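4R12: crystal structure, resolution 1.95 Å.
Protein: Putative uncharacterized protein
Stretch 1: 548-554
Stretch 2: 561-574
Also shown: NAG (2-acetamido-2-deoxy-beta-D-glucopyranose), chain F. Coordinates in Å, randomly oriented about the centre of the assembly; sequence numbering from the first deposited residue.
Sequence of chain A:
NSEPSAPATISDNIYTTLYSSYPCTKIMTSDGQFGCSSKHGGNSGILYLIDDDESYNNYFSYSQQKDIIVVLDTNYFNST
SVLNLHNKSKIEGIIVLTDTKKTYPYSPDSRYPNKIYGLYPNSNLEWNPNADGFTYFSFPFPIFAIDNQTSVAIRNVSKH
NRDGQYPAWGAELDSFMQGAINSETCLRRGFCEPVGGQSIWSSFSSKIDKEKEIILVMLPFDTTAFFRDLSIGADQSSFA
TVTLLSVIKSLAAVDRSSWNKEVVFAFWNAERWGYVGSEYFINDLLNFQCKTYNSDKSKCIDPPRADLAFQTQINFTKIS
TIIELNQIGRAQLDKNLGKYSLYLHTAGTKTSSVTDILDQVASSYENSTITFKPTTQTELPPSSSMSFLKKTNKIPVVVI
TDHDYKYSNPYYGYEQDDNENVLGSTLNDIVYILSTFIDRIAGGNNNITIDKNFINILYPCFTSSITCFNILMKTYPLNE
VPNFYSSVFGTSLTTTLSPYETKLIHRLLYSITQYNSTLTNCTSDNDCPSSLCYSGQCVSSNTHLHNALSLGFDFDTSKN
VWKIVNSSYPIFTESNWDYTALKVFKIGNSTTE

Stretch 1, residues 548-554: ALSLGFD
Stretch 2 (561-574) VWKIVNSSYPIFTE

A glycine can act as the hollow into which a neighbouring chain fits, and this antiparallel pairing is a worked example. Phe553 pairs with Ile564 in a non-hydrogen-bonded bridge (CA–CA 4.8 Å) and Asp554 with Lys563 in a hydrogen-bonded one (5.2 Å), closed by Asp554 N to Lys563 O at 2.9 Å and Lys563 N to Asp554 O at 2.7 Å. Beyond the bridges, Gly552 O accepts from both Val565 N (2.8 Å) and Asn566 N (3.3 Å). Gly552 (phi/psi -77/-11) lies in a type I turn, Ser550 to Phe553; an ideal CB there would stand 2.7 Å from Asn566 O and 3.0 Å from Ile571 CD1, so its bareness admits the second strand's continuation.

That continuation makes its own type I turn, Asn566 to Tyr569. Ser550 (chi1 t) pins the following segment, OG donating to Pro570 O at 2.7 Å while accepting from Gly552 N at 3.1 Å. Tyr569 (m, chi2 -73°) offers one ring face to Leu551 CB, 3.6 Å from the ring centroid; the opposite face meets C6 of the NAG bonded to Asn566 ND2.

Phe553 (m, chi2 -61°) is the principal bump: CZ reaches Thr573 CG2 at 3.6 Å, CE1 approaches Ile564 CG1 at 3.9 Å, and Ile571 CD1 covers one ring face.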

# COMPACT_ATOMS: atom_id res chain seq x y z
N ALA A 548 -10.76 -0.01 7.63
CA ALA A 548 -9.56 0.79 7.85
C ALA A 548 -9.92 2.22 7.48
O ALA A 548 -10.01 2.56 6.30
CB ALA A 548 -8.39 0.27 7.02
N LEU A 549 -10.13 3.04 8.50
CA LEU A 549 -10.75 4.35 8.36
C LEU A 549 -10.38 5.21 9.56
O LEU A 549 -10.38 4.74 10.70
CB LEU A 549 -12.28 4.24 8.26
CG LEU A 549 -13.13 5.52 8.22
CD1 LEU A 549 -12.91 6.28 6.92
CD2 LEU A 549 -14.62 5.23 8.42
N SER A 550 -10.04 6.47 9.30
CA SER A 550 -9.65 7.39 10.36
C SER A 550 -10.74 7.49 11.41
O SER A 550 -11.93 7.50 11.08
CB SER A 550 -9.35 8.77 9.79
OG SER A 550 -9.02 9.68 10.84
N LEU A 551 -10.35 7.55 12.67
CA LEU A 551 -11.31 7.77 13.75
C LEU A 551 -11.82 9.22 13.77
O LEU A 551 -12.74 9.56 14.53
CB LEU A 551 -10.69 7.40 15.10
CG LEU A 551 -10.34 5.93 15.31
CD1 LEU A 551 -9.69 5.74 16.68
CD2 LEU A 551 -11.57 5.04 15.18
N GLY A 552 -11.21 10.06 12.94
CA GLY A 552 -11.59 11.47 12.87
C GLY A 552 -12.87 11.73 12.10
O GLY A 552 -13.40 12.85 12.14
N PHE A 553 -13.37 10.71 11.40
CA PHE A 553 -14.58 10.81 10.59
C PHE A 553 -15.77 10.17 11.27
O PHE A 553 -15.62 9.23 12.04
CB PHE A 553 -14.40 10.12 9.22
CG PHE A 553 -13.40 10.78 8.32
CD1 PHE A 553 -13.58 12.09 7.89
CD2 PHE A 553 -12.30 10.08 7.85
CE1 PHE A 553 -12.67 12.70 7.05
CE2 PHE A 553 -11.38 10.67 7.01
CZ PHE A 553 -11.56 11.99 6.61
N ASP A 554 -16.96 10.69 10.95
CA ASP A 554 -18.21 10.03 11.29
C ASP A 554 -19.19 10.20 10.13
O ASP A 554 -19.08 11.16 9.35
CB ASP A 554 -18.80 10.60 12.59
CG ASP A 554 -19.98 9.79 13.11
OD1 ASP A 554 -20.08 8.59 12.74
OD2 ASP A 554 -20.79 10.34 13.88
N VAL A 561 -23.88 12.39 4.71
CA VAL A 561 -22.56 12.95 4.40
C VAL A 561 -21.52 12.55 5.45
O VAL A 561 -21.86 12.28 6.60
CB VAL A 561 -22.64 14.49 4.30
CG1 VAL A 561 -22.84 15.12 5.68
CG2 VAL A 561 -21.40 15.05 3.66
N TRP A 562 -20.25 12.47 5.04
CA TRP A 562 -19.16 12.29 5.98
C TRP A 562 -18.95 13.60 6.75
O TRP A 562 -19.05 14.67 6.16
CB TRP A 562 -17.86 11.89 5.28
CG TRP A 562 -17.83 10.50 4.71
CD1 TRP A 562 -17.91 10.16 3.39
CD2 TRP A 562 -17.69 9.27 5.44
NE1 TRP A 562 -17.83 8.79 3.25
CE2 TRP A 562 -17.69 8.22 4.49
CE3 TRP A 562 -17.56 8.95 6.79
CZ2 TRP A 562 -17.58 6.88 4.86
CZ3 TRP A 562 -17.44 7.62 7.16
CH2 TRP A 562 -17.46 6.60 6.19
N LYS A 563 -18.65 13.50 8.05
CA LYS A 563 -18.32 14.66 8.88
C LYS A 563 -16.97 14.49 9.58
O LYS A 563 -16.64 13.40 10.05
CB LYS A 563 -19.41 14.90 9.93
CG LYS A 563 -20.69 15.55 9.40
CD LYS A 563 -20.74 17.03 9.77
CE LYS A 563 -22.11 17.64 9.47
NZ LYS A 563 -23.18 17.15 10.39
N ILE A 564 -16.20 15.57 9.65
CA ILE A 564 -14.98 15.57 10.46
C ILE A 564 -15.33 15.91 11.92
O ILE A 564 -15.69 17.04 12.22
CB ILE A 564 -13.93 16.56 9.94
CG1 ILE A 564 -13.58 16.25 8.48
CG2 ILE A 564 -12.68 16.50 10.80
CD1 ILE A 564 -12.67 17.30 7.85
N VAL A 565 -15.23 14.93 12.80
CA VAL A 565 -15.57 15.13 14.20
C VAL A 565 -14.32 15.37 15.05
O VAL A 565 -14.42 15.84 16.18
CB VAL A 565 -16.35 13.93 14.76
CG1 VAL A 565 -17.68 13.79 14.02
CG2 VAL A 565 -15.54 12.65 14.62
N ASN A 566 -13.15 15.03 14.55
CA ASN A 566 -11.91 15.23 15.29
C ASN A 566 -10.70 15.30 14.41
O ASN A 566 -10.26 14.30 13.93
CB ASN A 566 -11.75 14.13 16.33
CG ASN A 566 -10.65 14.41 17.32
OD1 ASN A 566 -9.69 15.09 17.03
ND2 ASN A 566 -10.78 13.85 18.48
N SER A 567 -10.17 16.49 14.20
CA SER A 567 -9.08 16.68 13.26
C SER A 567 -7.71 16.29 13.81
O SER A 567 -6.70 16.43 13.13
CB SER A 567 -9.04 18.14 12.78
OG SER A 567 -9.34 19.02 13.85
N SER A 568 -7.68 15.78 15.04
CA SER A 568 -6.43 15.27 15.61
C SER A 568 -6.05 13.95 14.95
O SER A 568 -4.88 13.57 14.94
CB SER A 568 -6.56 15.09 17.12
OG SER A 568 -6.78 16.33 17.77
N TYR A 569 -7.04 13.24 14.41
CA TYR A 569 -6.79 12.00 13.68
C TYR A 569 -6.42 12.34 12.23
O TYR A 569 -6.60 13.49 11.80
CB TYR A 569 -8.02 11.09 13.74
CG TYR A 569 -8.29 10.51 15.12
CD1 TYR A 569 -7.49 9.50 15.65
CD2 TYR A 569 -9.36 10.96 15.89
CE1 TYR A 569 -7.73 8.97 16.91
CE2 TYR A 569 -9.61 10.43 17.15
CZ TYR A 569 -8.80 9.43 17.65
OH TYR A 569 -9.04 8.90 18.90
N PRO A 570 -5.87 11.37 11.48
CA PRO A 570 -5.48 11.74 10.11
C PRO A 570 -6.70 12.07 9.24
O PRO A 570 -7.66 11.30 9.22
CB PRO A 570 -4.74 10.48 9.59
CG PRO A 570 -5.11 9.38 10.51
CD PRO A 570 -5.42 10.02 11.85
N ILE A 571 -6.65 13.20 8.56
CA ILE A 571 -7.75 13.59 7.68
C ILE A 571 -7.30 13.66 6.23
O ILE A 571 -6.67 14.64 5.83
CB ILE A 571 -8.33 14.96 8.07
CG1 ILE A 571 -8.81 14.96 9.52
CG2 ILE A 571 -9.48 15.33 7.10
CD1 ILE A 571 -9.89 13.94 9.81
N PHE A 572 -7.61 12.63 5.47
CA PHE A 572 -7.30 12.58 4.04
C PHE A 572 -8.55 12.19 3.29
O PHE A 572 -9.20 11.20 3.63
CB PHE A 572 -6.17 11.59 3.74
CG PHE A 572 -4.88 11.93 4.40
CD1 PHE A 572 -3.98 12.78 3.78
CD2 PHE A 572 -4.56 11.41 5.63
CE1 PHE A 572 -2.77 13.09 4.39
CE2 PHE A 572 -3.37 11.74 6.25
CZ PHE A 572 -2.47 12.58 5.62
N THR A 573 -8.89 12.97 2.27
CA THR A 573 -10.08 12.70 1.49
C THR A 573 -9.77 12.88 0.02
O THR A 573 -9.39 13.98 -0.43
CB THR A 573 -11.27 13.64 1.86
OG1 THR A 573 -10.90 15.00 1.59
CG2 THR A 573 -11.65 13.48 3.32
N GLU A 574 -9.95 11.82 -0.75
CA GLU A 574 -9.62 11.85 -2.16
C GLU A 574 -10.77 12.42 -2.97
O GLU A 574 -11.93 12.05 -2.76
CB GLU A 574 -9.28 10.45 -2.66
CG GLU A 574 -9.02 10.37 -4.16
CD GLU A 574 -8.67 8.96 -4.58
OE1 GLU A 574 -9.54 8.26 -5.14
OE2 GLU A 574 -7.53 8.55 -4.31
C1 NAG F . -9.48 13.86 19.56
C2 NAG F . -10.01 13.69 20.96
C3 NAG F . -8.95 13.24 21.95
C4 NAG F . -8.00 12.22 21.37
C5 NAG F . -7.57 12.59 19.97
C6 NAG F . -6.76 11.50 19.28
C7 NAG F . -11.92 15.00 21.15
C8 NAG F . -12.38 16.05 20.18
N2 NAG F . -10.63 14.93 21.33
O3 NAG F . -9.63 12.60 23.02
O4 NAG F . -6.89 12.11 22.24
O5 NAG F . -8.80 12.68 19.28
O6 NAG F . -5.36 11.76 19.25
O7 NAG F . -12.66 14.25 21.74